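Local coordinates for acetolactate synthase isozyme 1 large subunit (Escherichia coli, PDB 6LPI), which is the large subunit of a thiamine diphosphate-dependent enzyme that also holds flavin-adenine dinucleotide and a magnesium ion, at residues Ala57-Gly62 with Ala88-Thr93; Ile66-Ala71 with Ile103-Ile108; Ala94-Arg99 with Gly414-Met419. One frame throughout, in Å; residues are numbered along the deposited sequence.

Interaction 1: residues Ala57-Gly62 with Ala88-Thr93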
ATOM      1  N   ALA B  57      15.150   8.029  13.411  1.00 66.14           N
ATOM      2  CA  ALA B  57      14.573   6.759  13.790  1.00 54.66           C
ATOM      3  C   ALA B  57      15.588   5.950  14.594  1.00 53.38           C
ATOM      4  O   ALA B  57      16.760   6.318  14.755  1.00 40.35           O
ATOM      5  CB  ALA B  57      14.153   5.979  12.543  1.00 49.68           C
ATOM      6  N   ARG B  58      15.121   4.833  15.122  1.00 44.59           N
ATOM      7  CA  ARG B  58      16.004   3.908  15.804  1.00 46.90           C
ATOM      8  C   ARG B  58      16.287   2.667  14.982  1.00 45.81           C
ATOM      9  O   ARG B  58      17.105   1.842  15.387  1.00 52.84           O
ATOM     10  CB  ARG B  58      15.410   3.525  17.160  1.00 45.18           C
ATOM     11  CG  ARG B  58      16.002   4.314  18.296  1.00 51.56           C
ATOM     12  CD  ARG B  58      15.314   5.633  18.471  1.00 49.13           C
ATOM     13  NE  ARG B  58      15.888   6.310  19.613  1.00 62.75           N
ATOM     14  CZ  ARG B  58      15.889   7.625  19.764  1.00 74.84           C
ATOM     15  NH1 ARG B  58      15.333   8.403  18.836  1.00 77.00           N
ATOM     16  NH2 ARG B  58      16.435   8.154  20.849  1.00 75.95           N
ATOM     17  N   HIS B  59      15.659   2.528  13.828  1.00 47.26           N
ATOM     18  CA  HIS B  59      15.903   1.377  12.978  1.00 51.07           C
ATOM     19  C   HIS B  59      15.393   1.799  11.615  1.00 55.11           C
ATOM     20  O   HIS B  59      14.346   2.452  11.526  1.00 58.35           O
ATOM     21  CB  HIS B  59      15.145   0.128  13.479  1.00 46.49           C
ATOM     22  CG  HIS B  59      15.443  -1.129  12.717  1.00 50.30           C
ATOM     23  ND1 HIS B  59      15.013  -1.348  11.424  1.00 51.64           N
ATOM     24  CD2 HIS B  59      16.099  -2.255  13.088  1.00 50.41           C
ATOM     25  CE1 HIS B  59      15.425  -2.536  11.018  1.00 47.60           C
ATOM     26  NE2 HIS B  59      16.086  -3.108  12.009  1.00 51.08           N
ATOM     27  N   GLU B  60      16.146   1.471  10.559  1.00 45.07           N
ATOM     28  CA  GLU B  60      15.801   2.064   9.277  1.00 46.61           C
ATOM     29  C   GLU B  60      14.440   1.568   8.808  1.00 45.16           C
ATOM     30  O   GLU B  60      13.712   2.313   8.141  1.00 43.67           O
ATOM     31  CB  GLU B  60      16.897   1.801   8.241  1.00 51.46           C
ATOM     32  CG  GLU B  60      18.230   2.529   8.531  1.00 55.99           C
ATOM     33  CD  GLU B  60      19.186   1.708   9.402  1.00 56.59           C
ATOM     34  OE1 GLU B  60      18.715   0.720  10.021  1.00 62.55           O
ATOM     35  OE2 GLU B  60      20.399   2.036   9.457  1.00 47.10           O
ATOM     36  N   GLN B  61      14.031   0.362   9.229  1.00 37.72           N
ATOM     37  CA  GLN B  61      12.659  -0.057   8.968  1.00 39.81           C
ATOM     38  C   GLN B  61      11.679   0.936   9.584  1.00 49.36           C
ATOM     39  O   GLN B  61      10.688   1.336   8.951  1.00 48.34           O
ATOM     40  CB  GLN B  61      12.403  -1.439   9.547  1.00 46.57           C
ATOM     41  CG  GLN B  61      11.240  -2.116   8.872  1.00 59.95           C
ATOM     42  CD  GLN B  61      10.709  -3.301   9.621  1.00 61.07           C
ATOM     43  OE1 GLN B  61       9.664  -3.211  10.276  1.00 62.08           O
ATOM     44  NE2 GLN B  61      11.420  -4.421   9.541  1.00 58.48           N
ATOM     45  N   GLY B  62      11.983   1.386  10.808  1.00 50.73           N
ATOM     46  CA  GLY B  62      11.189   2.424  11.437  1.00 48.20           C
ATOM     47  C   GLY B  62      11.180   3.726  10.657  1.00 53.18           C
ATOM     48  O   GLY B  62      10.122   4.332  10.481  1.00 55.75           O
ATOM     49  N   ALA B  88      20.738   0.278   4.062  1.00 42.49           N
ATOM     50  CA  ALA B  88      19.937  -0.030   2.889  1.00 39.89           C
ATOM     51  C   ALA B  88      19.144  -1.313   3.104  1.00 36.61           C
ATOM     52  O   ALA B  88      17.926  -1.336   2.898  1.00 40.93           O
ATOM     53  CB  ALA B  88      20.826  -0.122   1.648  1.00 40.57           C
ATOM     54  N   THR B  89      19.808  -2.390   3.538  1.00 35.85           N
ATOM     55  CA  THR B  89      19.095  -3.653   3.713  1.00 37.01           C
ATOM     56  C   THR B  89      17.975  -3.522   4.733  1.00 40.30           C
ATOM     57  O   THR B  89      16.918  -4.142   4.586  1.00 46.43           O
ATOM     58  CB  THR B  89      20.047  -4.771   4.124  1.00 36.81           C
ATOM     59  OG1 THR B  89      20.736  -4.373   5.305  1.00 48.97           O
ATOM     60  CG2 THR B  89      21.034  -5.106   3.019  1.00 32.62           C
ATOM     61  N   ASN B  90      18.184  -2.723   5.780  1.00 39.02           N
ATOM     62  CA  ASN B  90      17.136  -2.528   6.776  1.00 34.79           C
ATOM     63  C   ASN B  90      15.926  -1.791   6.225  1.00 33.86           C
ATOM     64  O   ASN B  90      14.828  -1.935   6.772  1.00 42.34           O
ATOM     65  CB  ASN B  90      17.689  -1.783   7.978  1.00 40.93           C
ATOM     66  CG  ASN B  90      18.373  -2.706   8.967  1.00 44.39           C
ATOM     67  OD1 ASN B  90      18.257  -3.949   8.887  1.00 33.69           O
ATOM     68  ND2 ASN B  90      19.111  -2.107   9.903  1.00 42.52           N
ATOM     69  N   LEU B  91      16.088  -1.028   5.143  1.00 33.66           N
ATOM     70  CA  LEU B  91      14.933  -0.360   4.544  1.00 33.39           C
ATOM     71  C   LEU B  91      13.986  -1.313   3.818  1.00 40.76           C
ATOM     72  O   LEU B  91      12.816  -0.957   3.593  1.00 44.43           O
ATOM     73  CB  LEU B  91      15.421   0.710   3.567  1.00 36.82           C
ATOM     74  CG  LEU B  91      15.768   2.027   4.238  1.00 39.35           C
ATOM     75  CD1 LEU B  91      16.520   2.891   3.281  1.00 41.35           C
ATOM     76  CD2 LEU B  91      14.482   2.698   4.641  1.00 31.70           C
ATOM     77  N   VAL B  92      14.462  -2.509   3.461  1.00 44.24           N
ATOM     78  CA  VAL B  92      13.763  -3.384   2.510  1.00 43.38           C
ATOM     79  C   VAL B  92      12.294  -3.606   2.883  1.00 48.88           C
ATOM     80  O   VAL B  92      11.398  -3.419   2.056  1.00 48.45           O
ATOM     81  CB  VAL B  92      14.515  -4.717   2.382  1.00 39.67           C
ATOM     82  CG1 VAL B  92      13.698  -5.719   1.591  1.00 39.95           C
ATOM     83  CG2 VAL B  92      15.870  -4.479   1.732  1.00 41.89           C
ATOM     84  N   THR B  93      12.022  -4.066   4.109  1.00 49.48           N
ATOM     85  CA  THR B  93      10.639  -4.392   4.456  1.00 43.47           C
ATOM     86  C   THR B  93       9.732  -3.173   4.303  1.00 43.88           C
ATOM     87  O   THR B  93       8.638  -3.273   3.739  1.00 37.35           O
ATOM     88  CB  THR B  93      10.561  -4.941   5.878  1.00 39.84           C
ATOM     89  OG1 THR B  93      11.360  -6.119   5.970  1.00 43.79           O
ATOM     90  CG2 THR B  93       9.146  -5.329   6.212  1.00 36.70           C
TER
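Asn90 and Glu60 are turned toward each other by similar first torsions: in both, CG stands anti to the carbonyl carbon, beside the backbone N (chi1 -84° in Asn90). Glu60 then bends at chi2, and its carboxylate comes round to the amide of Asn90. Asn90 ND2 donates to Glu60 OE1 over 2.9 Å in a fairly straight bond, with N-H...O at 162°. The oxygen lies close to the amide plane, but the donor reaches it from above the carboxylate plane, 40° out of it. Asn90 CB and Glu60 CB also touch, at 3.7 Å.

His59, at the N-cap of helix 60-74, covers the same amide. The two side chains cross at about a right angle, ring and amide moderately tilted; Asn90 ND2 hangs over one ring face, offset toward the rim, while His59 CE1 comes within 3.6 Å of Asn90 CG. His59 ND1 accepts from Gln61 N at 3.0 Å, close to the ring plane, a side-chain capping bond.

All this belongs to the N-terminal thiamine diphosphate-binding domain, a parallel sheet flanked by helices. Glu60 and Asn90 line a thiamine diphosphate pocket distinct from the one at Met419, probably shared with the partner subunit, together with Pro35, Cys83 and Pro86. Glu60 is probably the glutamate that enzymes of this family direct at the aminopyrimidine ring.

Deeper in, Leu91 leaves its helix facing strands 78-82 and 105-111, yet its CD2 lies 3.6 Å from Glu60 O. About a turn after Asn90, Thr93 is crossed obliquely by Gln61, whose chain is extended beyond CG, bringing Gln61 NE2 to 3.8 Å from Thr93 CB in plain van der Waals contact; Gln61 OE1 is hydrogen-bonded to Asn450.

Interaction 2: residues Ile66-Ala71 with Ile103-Ile108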
ATOM      1  N   ILE B  66       7.761   5.349   9.235  1.00 39.56           N
ATOM      2  CA  ILE B  66       7.378   6.712   9.610  1.00 45.69           C
ATOM      3  C   ILE B  66       7.151   7.558   8.364  1.00 46.26           C
ATOM      4  O   ILE B  66       6.168   8.316   8.260  1.00 49.86           O
ATOM      5  CB  ILE B  66       8.438   7.345  10.525  1.00 54.39           C
ATOM      6  CG1 ILE B  66       8.449   6.681  11.894  1.00 49.26           C
ATOM      7  CG2 ILE B  66       8.180   8.836  10.704  1.00 56.64           C
ATOM      8  CD1 ILE B  66       9.628   7.142  12.697  1.00 42.06           C
ATOM      9  N   ALA B  67       8.083   7.473   7.413  1.00 48.48           N
ATOM     10  CA  ALA B  67       7.831   8.072   6.109  1.00 53.96           C
ATOM     11  C   ALA B  67       6.500   7.570   5.551  1.00 48.47           C
ATOM     12  O   ALA B  67       5.730   8.332   4.958  1.00 43.26           O
ATOM     13  CB  ALA B  67       8.990   7.770   5.158  1.00 54.90           C
ATOM     14  N   GLN B  68       6.207   6.290   5.752  1.00 46.47           N
ATOM     15  CA  GLN B  68       4.950   5.741   5.270  1.00 47.02           C
ATOM     16  C   GLN B  68       3.747   6.379   5.953  1.00 46.29           C
ATOM     17  O   GLN B  68       2.739   6.635   5.299  1.00 36.16           O
ATOM     18  CB  GLN B  68       4.931   4.236   5.445  1.00 45.15           C
ATOM     19  CG  GLN B  68       5.341   3.514   4.179  1.00 40.17           C
ATOM     20  CD  GLN B  68       4.530   2.237   3.983  1.00 43.50           C
ATOM     21  OE1 GLN B  68       3.291   2.238   4.070  1.00 40.39           O
ATOM     22  NE2 GLN B  68       5.228   1.133   3.777  1.00 40.88           N
ATOM     23  N   GLY B  69       3.805   6.596   7.272  1.00 43.87           N
ATOM     24  CA  GLY B  69       2.690   7.244   7.946  1.00 38.17           C
ATOM     25  C   GLY B  69       2.448   8.655   7.444  1.00 44.89           C
ATOM     26  O   GLY B  69       1.299   9.067   7.211  1.00 40.55           O
ATOM     27  N   MET B  70       3.528   9.414   7.244  1.00 49.09           N
ATOM     28  CA  MET B  70       3.364  10.723   6.625  1.00 52.87           C
ATOM     29  C   MET B  70       2.660  10.570   5.286  1.00 54.05           C
ATOM     30  O   MET B  70       1.574  11.130   5.079  1.00 41.78           O
ATOM     31  CB  MET B  70       4.718  11.412   6.467  1.00 54.81           C
ATOM     32  CG  MET B  70       5.394  11.632   7.799  1.00 63.26           C
ATOM     33  SD  MET B  70       6.804  12.718   7.740  1.00 68.90           S
ATOM     34  CE  MET B  70       6.412  13.714   6.298  1.00 85.33           C
ATOM     35  N   ALA B  71       3.234   9.730   4.400  1.00 55.90           N
ATOM     36  CA  ALA B  71       2.725   9.565   3.040  1.00 38.45           C
ATOM     37  C   ALA B  71       1.290   9.049   3.013  1.00 47.11           C
ATOM     38  O   ALA B  71       0.476   9.503   2.199  1.00 51.33           O
ATOM     39  CB  ALA B  71       3.634   8.639   2.249  1.00 36.74           C
ATOM     40  N   ILE B 103       1.996   3.173  -2.099  1.00 50.30           N
ATOM     41  CA  ILE B 103       2.238   4.408  -1.350  1.00 53.31           C
ATOM     42  C   ILE B 103       3.415   5.183  -1.929  1.00 53.46           C
ATOM     43  O   ILE B 103       4.438   4.576  -2.289  1.00 52.34           O
ATOM     44  CB  ILE B 103       2.466   4.114   0.140  1.00 56.75           C
ATOM     45  CG1 ILE B 103       1.292   3.321   0.692  1.00 58.29           C
ATOM     46  CG2 ILE B 103       2.682   5.380   0.934  1.00 61.18           C
ATOM     47  CD1 ILE B 103       1.733   2.068   1.302  1.00 61.76           C
ATOM     48  N   PRO B 104       3.305   6.521  -2.063  1.00 54.12           N
ATOM     49  CA  PRO B 104       4.419   7.309  -2.619  1.00 53.99           C
ATOM     50  C   PRO B 104       5.518   7.549  -1.595  1.00 52.16           C
ATOM     51  O   PRO B 104       5.398   8.383  -0.697  1.00 67.51           O
ATOM     52  CB  PRO B 104       3.742   8.623  -3.031  1.00 53.14           C
ATOM     53  CG  PRO B 104       2.579   8.736  -2.083  1.00 45.48           C
ATOM     54  CD  PRO B 104       2.104   7.347  -1.825  1.00 42.24           C
ATOM     55  N   LEU B 105       6.601   6.817  -1.724  1.00 47.79           N
ATOM     56  CA  LEU B 105       7.773   7.002  -0.900  1.00 47.44           C
ATOM     57  C   LEU B 105       8.966   7.303  -1.801  1.00 52.36           C
ATOM     58  O   LEU B 105       9.114   6.705  -2.869  1.00 62.35           O
ATOM     59  CB  LEU B 105       8.009   5.719  -0.083  1.00 46.89           C
ATOM     60  CG  LEU B 105       8.486   5.756   1.362  1.00 48.47           C
ATOM     61  CD1 LEU B 105       7.389   6.376   2.208  1.00 55.29           C
ATOM     62  CD2 LEU B 105       8.825   4.346   1.833  1.00 42.92           C
ATOM     63  N   ILE B 106       9.808   8.237  -1.386  1.00 52.57           N
ATOM     64  CA  ILE B 106      11.150   8.384  -1.937  1.00 49.90           C
ATOM     65  C   ILE B 106      12.116   7.956  -0.853  1.00 40.75           C
ATOM     66  O   ILE B 106      12.079   8.470   0.272  1.00 38.71           O
ATOM     67  CB  ILE B 106      11.457   9.804  -2.438  1.00 50.89           C
ATOM     68  CG1 ILE B 106      10.887  10.031  -3.838  1.00 50.25           C
ATOM     69  CG2 ILE B 106      12.946  10.043  -2.472  1.00 54.85           C
ATOM     70  CD1 ILE B 106       9.467  10.364  -3.891  1.00 48.62           C
ATOM     71  N   CYS B 107      12.976   7.016  -1.201  1.00 42.03           N
ATOM     72  CA  CYS B 107      13.934   6.421  -0.288  1.00 47.50           C
ATOM     73  C   CYS B 107      15.330   6.727  -0.814  1.00 50.24           C
ATOM     74  O   CYS B 107      15.681   6.315  -1.923  1.00 58.70           O
ATOM     75  CB  CYS B 107      13.660   4.919  -0.205  1.00 55.61           C
ATOM     76  SG  CYS B 107      15.025   3.907   0.260  1.00 73.99           S
ATOM     77  N   ILE B 108      16.130   7.433  -0.024  1.00 41.41           N
ATOM     78  CA  ILE B 108      17.449   7.885  -0.447  1.00 40.05           C
ATOM     79  C   ILE B 108      18.506   7.194   0.396  1.00 40.96           C
ATOM     80  O   ILE B 108      18.463   7.225   1.633  1.00 48.02           O
ATOM     81  CB  ILE B 108      17.584   9.413  -0.369  1.00 38.12           C
ATOM     82  CG1 ILE B 108      16.720  10.075  -1.447  1.00 47.20           C
ATOM     83  CG2 ILE B 108      19.004   9.807  -0.559  1.00 37.52           C
ATOM     84  CD1 ILE B 108      16.449  11.552  -1.208  1.00 38.54           C
TER
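Ala67 CB meets Leu105 CD1 at 3.6 Å, and one helical turn on Ala71 CB meets Ile103 CG2, also at 3.6 Å; both alanines point from helix 60-74 at the start of strand 105-111. The close part of the contact lies here. The Leu105 methyl lies beside the backbone N of Gln68 as well, and Ala71 CB has a second neighbour in the carbonyl oxygen of Pro104, with CB to O at 3.4 Å. In Ile103, CG2 stands anti to the backbone N while CG1 takes the place beside it, which splits the two branches: CG2 meets Ala71, and CD1 meets Gln68 OE1, the two side chains crossing at about a right angle. The polar atoms of this buried amide are bonded elsewhere, OE1 to Arg72, NE2 to Asp97 and Ala94 O.

The loose side begins at the proline ring, where Pro104 CG is 4.5 Å from Ala71 CB. Met70, which is partly exposed, turns off the contact, and from Ile106 onward the strand has no touch with the helix segment. No hydrogen bond crosses; methyl groups meet other methyls, backbone atoms and the amide of Gln68.

Helix and strand axes approach to 9.2 Å and run nearly antiparallel, at 153°, as expected of a helix laid on a parallel sheet in an alpha/beta domain. Leu105 also packs on Ile95 of helix 86-101, so it fills the angle between the two helices, while Ala71 rests on Ala78 of strand 78-82 and strand 166-171 pairs with the other edge of strand 105-111.

Interaction 3: residues Ala94-Arg99 with Gly414-Met419. With TPP (thiamine diphosphate), chain J.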
ATOM      1  N   ALA B  94      10.189  -2.007   4.771  1.00 43.50           N
ATOM      2  CA  ALA B  94       9.391  -0.786   4.669  1.00 35.72           C
ATOM      3  C   ALA B  94       9.103  -0.431   3.223  1.00 42.82           C
ATOM      4  O   ALA B  94       7.980  -0.023   2.886  1.00 37.97           O
ATOM      5  CB  ALA B  94      10.139   0.367   5.315  1.00 31.50           C
ATOM      6  N   ILE B  95      10.120  -0.558   2.354  1.00 42.27           N
ATOM      7  CA  ILE B  95       9.932  -0.264   0.933  1.00 39.37           C
ATOM      8  C   ILE B  95       8.992  -1.283   0.268  1.00 41.36           C
ATOM      9  O   ILE B  95       8.042  -0.887  -0.396  1.00 37.86           O
ATOM     10  CB  ILE B  95      11.315  -0.099   0.240  1.00 39.06           C
ATOM     11  CG1 ILE B  95      11.802   1.342   0.286  1.00 41.22           C
ATOM     12  CG2 ILE B  95      11.246  -0.463  -1.218  1.00 45.28           C
ATOM     13  CD1 ILE B  95      12.000   1.971   1.607  1.00 55.19           C
ATOM     14  N   ALA B  96       9.181  -2.581   0.490  1.00 43.06           N
ATOM     15  CA  ALA B  96       8.293  -3.586  -0.098  1.00 36.20           C
ATOM     16  C   ALA B  96       6.846  -3.408   0.373  1.00 40.03           C
ATOM     17  O   ALA B  96       5.893  -3.515  -0.420  1.00 33.03           O
ATOM     18  CB  ALA B  96       8.791  -4.993   0.237  1.00 27.49           C
ATOM     19  N   ASP B  97       6.666  -3.134   1.662  1.00 39.02           N
ATOM     20  CA  ASP B  97       5.342  -2.800   2.149  1.00 32.39           C
ATOM     21  C   ASP B  97       4.799  -1.600   1.395  1.00 36.28           C
ATOM     22  O   ASP B  97       3.621  -1.575   1.029  1.00 33.95           O
ATOM     23  CB  ASP B  97       5.365  -2.523   3.649  1.00 42.00           C
ATOM     24  CG  ASP B  97       3.972  -2.284   4.213  1.00 64.92           C
ATOM     25  OD1 ASP B  97       3.255  -3.280   4.472  1.00 76.70           O
ATOM     26  OD2 ASP B  97       3.582  -1.101   4.373  1.00 66.75           O
ATOM     27  N   ALA B  98       5.634  -0.584   1.157  1.00 41.95           N
ATOM     28  CA  ALA B  98       5.160   0.561   0.379  1.00 37.52           C
ATOM     29  C   ALA B  98       4.719   0.137  -1.016  1.00 40.32           C
ATOM     30  O   ALA B  98       3.713   0.636  -1.534  1.00 46.15           O
ATOM     31  CB  ALA B  98       6.240   1.636   0.287  1.00 36.11           C
ATOM     32  N   ARG B  99       5.457  -0.792  -1.632  1.00 35.79           N
ATOM     33  CA  ARG B  99       5.137  -1.246  -2.983  1.00 38.48           C
ATOM     34  C   ARG B  99       3.781  -1.950  -3.052  1.00 35.57           C
ATOM     35  O   ARG B  99       2.922  -1.576  -3.862  1.00 30.43           O
ATOM     36  CB  ARG B  99       6.233  -2.178  -3.495  1.00 46.02           C
ATOM     37  CG  ARG B  99       5.930  -2.771  -4.854  1.00 43.63           C
ATOM     38  CD  ARG B  99       5.976  -1.715  -5.904  1.00 47.43           C
ATOM     39  NE  ARG B  99       6.206  -2.326  -7.203  1.00 50.30           N
ATOM     40  CZ  ARG B  99       5.873  -1.769  -8.358  1.00 50.23           C
ATOM     41  NH1 ARG B  99       5.302  -0.572  -8.378  1.00 58.10           N
ATOM     42  NH2 ARG B  99       6.114  -2.409  -9.488  1.00 45.22           N
ATOM     43  N   GLY B 414      -1.799  -3.746   4.398  1.00 55.04           N
ATOM     44  CA  GLY B 414      -2.651  -4.777   3.807  1.00 57.85           C
ATOM     45  C   GLY B 414      -2.044  -5.747   2.800  1.00 48.33           C
ATOM     46  O   GLY B 414      -2.317  -6.955   2.832  1.00 33.80           O
ATOM     47  N   GLY B 415      -1.320  -5.199   1.829  1.00 44.88           N
ATOM     48  CA  GLY B 415      -0.682  -5.969   0.793  1.00 30.50           C
ATOM     49  C   GLY B 415       0.386  -6.874   1.346  1.00 30.15           C
ATOM     50  O   GLY B 415       0.326  -8.094   1.219  1.00 57.27           O
ATOM     51  N   LEU B 416       1.386  -6.280   1.969  1.00 45.03           N
ATOM     52  CA  LEU B 416       2.449  -7.083   2.544  1.00 39.62           C
ATOM     53  C   LEU B 416       2.059  -7.630   3.898  1.00 44.13           C
ATOM     54  O   LEU B 416       2.514  -8.713   4.276  1.00 51.71           O
ATOM     55  CB  LEU B 416       3.722  -6.246   2.655  1.00 41.49           C
ATOM     56  CG  LEU B 416       4.917  -7.035   3.152  1.00 42.05           C
ATOM     57  CD1 LEU B 416       5.135  -8.155   2.157  1.00 30.03           C
ATOM     58  CD2 LEU B 416       6.157  -6.119   3.306  1.00 30.32           C
ATOM     59  N   GLY B 417       1.214  -6.902   4.629  1.00 47.60           N
ATOM     60  CA  GLY B 417       0.742  -7.337   5.925  1.00 41.35           C
ATOM     61  C   GLY B 417       1.908  -7.444   6.875  1.00 40.04           C
ATOM     62  O   GLY B 417       2.155  -8.515   7.426  1.00 49.47           O
ATOM     63  N   THR B 418       2.621  -6.348   7.090  1.00 42.74           N
ATOM     64  CA  THR B 418       3.870  -6.351   7.846  1.00 45.80           C
ATOM     65  C   THR B 418       3.569  -6.201   9.334  1.00 55.57           C
ATOM     66  O   THR B 418       2.989  -5.191   9.751  1.00 55.02           O
ATOM     67  CB  THR B 418       4.755  -5.180   7.401  1.00 44.04           C
ATOM     68  OG1 THR B 418       4.738  -5.052   5.974  1.00 55.91           O
ATOM     69  CG2 THR B 418       6.165  -5.314   7.906  1.00 31.35           C
ATOM     70  N   MET B 419       3.975  -7.178  10.140  1.00 52.69           N
ATOM     71  CA  MET B 419       4.018  -6.906  11.568  1.00 35.99           C
ATOM     72  C   MET B 419       5.027  -5.809  11.822  1.00 36.28           C
ATOM     73  O   MET B 419       6.066  -5.728  11.149  1.00 40.69           O
ATOM     74  CB  MET B 419       4.360  -8.147  12.394  1.00 43.78           C
ATOM     75  CG  MET B 419       3.339  -9.286  12.219  1.00 59.89           C
ATOM     76  SD  MET B 419       3.794 -10.793  13.103  1.00 59.69           S
ATOM     77  CE  MET B 419       4.247 -10.016  14.673  1.00 37.02           C
TER
HETATM   78  N1' TPP J 602       6.437 -12.233  10.509  1.00 31.71           N
HETATM   79  C2' TPP J 602       6.206 -10.942  10.073  1.00 35.82           C
HETATM   80  CM2 TPP J 602       7.299  -9.914  10.064  1.00 37.67           C
HETATM   81  N3' TPP J 602       4.964 -10.563   9.626  1.00 36.20           N
HETATM   82  C4' TPP J 602       3.938 -11.463   9.579  1.00 32.72           C
HETATM   83  N4' TPP J 602       2.765 -11.028   9.120  1.00 30.60           N
HETATM   84  C5' TPP J 602       4.156 -12.772  10.017  1.00 28.97           C
HETATM   85  C6' TPP J 602       5.414 -13.144  10.483  1.00 23.86           C
HETATM   86  C7' TPP J 602       3.032 -13.788  10.021  1.00 33.11           C
HETATM   87  N3  TPP J 602       2.047 -13.358  10.977  1.00 34.84           N
HETATM   88  C2  TPP J 602       0.929 -12.638  10.626  1.00 44.43           C
HETATM   89  S1  TPP J 602      -0.017 -12.251  11.850  1.00 45.41           S
HETATM   90  C5  TPP J 602       0.964 -12.997  12.894  1.00 44.54           C
HETATM   91  C4  TPP J 602       2.074 -13.560  12.316  1.00 34.90           C
HETATM   92  CM4 TPP J 602       3.101 -14.294  13.109  1.00 44.18           C
HETATM   93  C6  TPP J 602       0.593 -12.992  14.358  1.00 45.41           C
HETATM   94  C7  TPP J 602       0.309 -11.582  14.873  1.00 50.63           C
HETATM   95  O7  TPP J 602       0.781 -11.499  16.200  1.00 48.63           O
HETATM   96  PA  TPP J 602       0.239 -10.372  17.221  1.00 49.27           P
HETATM   97  O1A TPP J 602       1.050  -9.107  17.126  1.00 41.74           O
HETATM   98  O2A TPP J 602       0.316 -11.006  18.597  1.00 56.10           O
HETATM   99  O3A TPP J 602      -1.266 -10.001  16.788  1.00 48.52           O
HETATM  100  PB  TPP J 602      -2.584 -10.794  17.332  1.00 54.88           P
HETATM  101  O1B TPP J 602      -3.764  -9.821  17.380  1.00 40.72           O
HETATM  102  O2B TPP J 602      -2.951 -11.973  16.465  1.00 51.72           O
HETATM  103  O3B TPP J 602      -2.284 -11.384  18.694  1.00 60.79           O
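The meeting of the N-terminal and C-terminal thiamine diphosphate-binding domains is made here by Asp97, on helix 86-101, and Leu416 and Thr418, in the loop between strand 410-411 and helix 422-432. Thr418 OG1 donates to Asp97 OD1 at 2.8 Å, coming from above the carboxylate plane, 45° out of it. The same oxygen is hydrogen-bonded to Ser413 OG, and OD2 forms a salt bridge with Arg72, so the buried carboxylate is held at both oxygens. Leu416 has CG anti to the backbone N (chi1 -176°); its CD2 lies 3.4 Å from Asp97 N and also touches Ala96 CB, at 4.2 Å.

At Gly417, whose phi is positive, the loop turns to the cofactor, and Gly417 O accepts from N4' of thiamine diphosphate at 3.1 Å. Met419 follows: its CG lies 3.3 Å from N3' of the pyrimidine, and its SD 3.4 Å from C4 of the thiazolium ring. Gly414 O, earlier in the loop, is hydrogen-bonded to flavin-adenine dinucleotide. A bulky side chain wedged between the two rings, beside a carbonyl that takes N4', is typical of the bent V conformation of thiamine diphosphate in this enzyme family.

Interaction 1 joins helices 60-74 and 86-101, and each of the others uses one of them: interaction 2 the first, against strand 105-111, and interaction 3 the second, against a loop. Interaction 2 is wholly buried and mostly apolar, within the sheet-and-helix core of one domain. Interaction 1 is only partly buried and largely polar, where the two helices meet beside a cofactor pocket. Interaction 3, also buried, is instead a bridge between domains, with a charged group at its centre. They touch directly: Leu91 CD1 meets Cys107 SG between interactions 1 and 2, Thr93 CG2 meets Thr418 CG2 between 1 and 3, and a probable hydrogen bond joins Ile103 N to Ala98 O between 2 and 3.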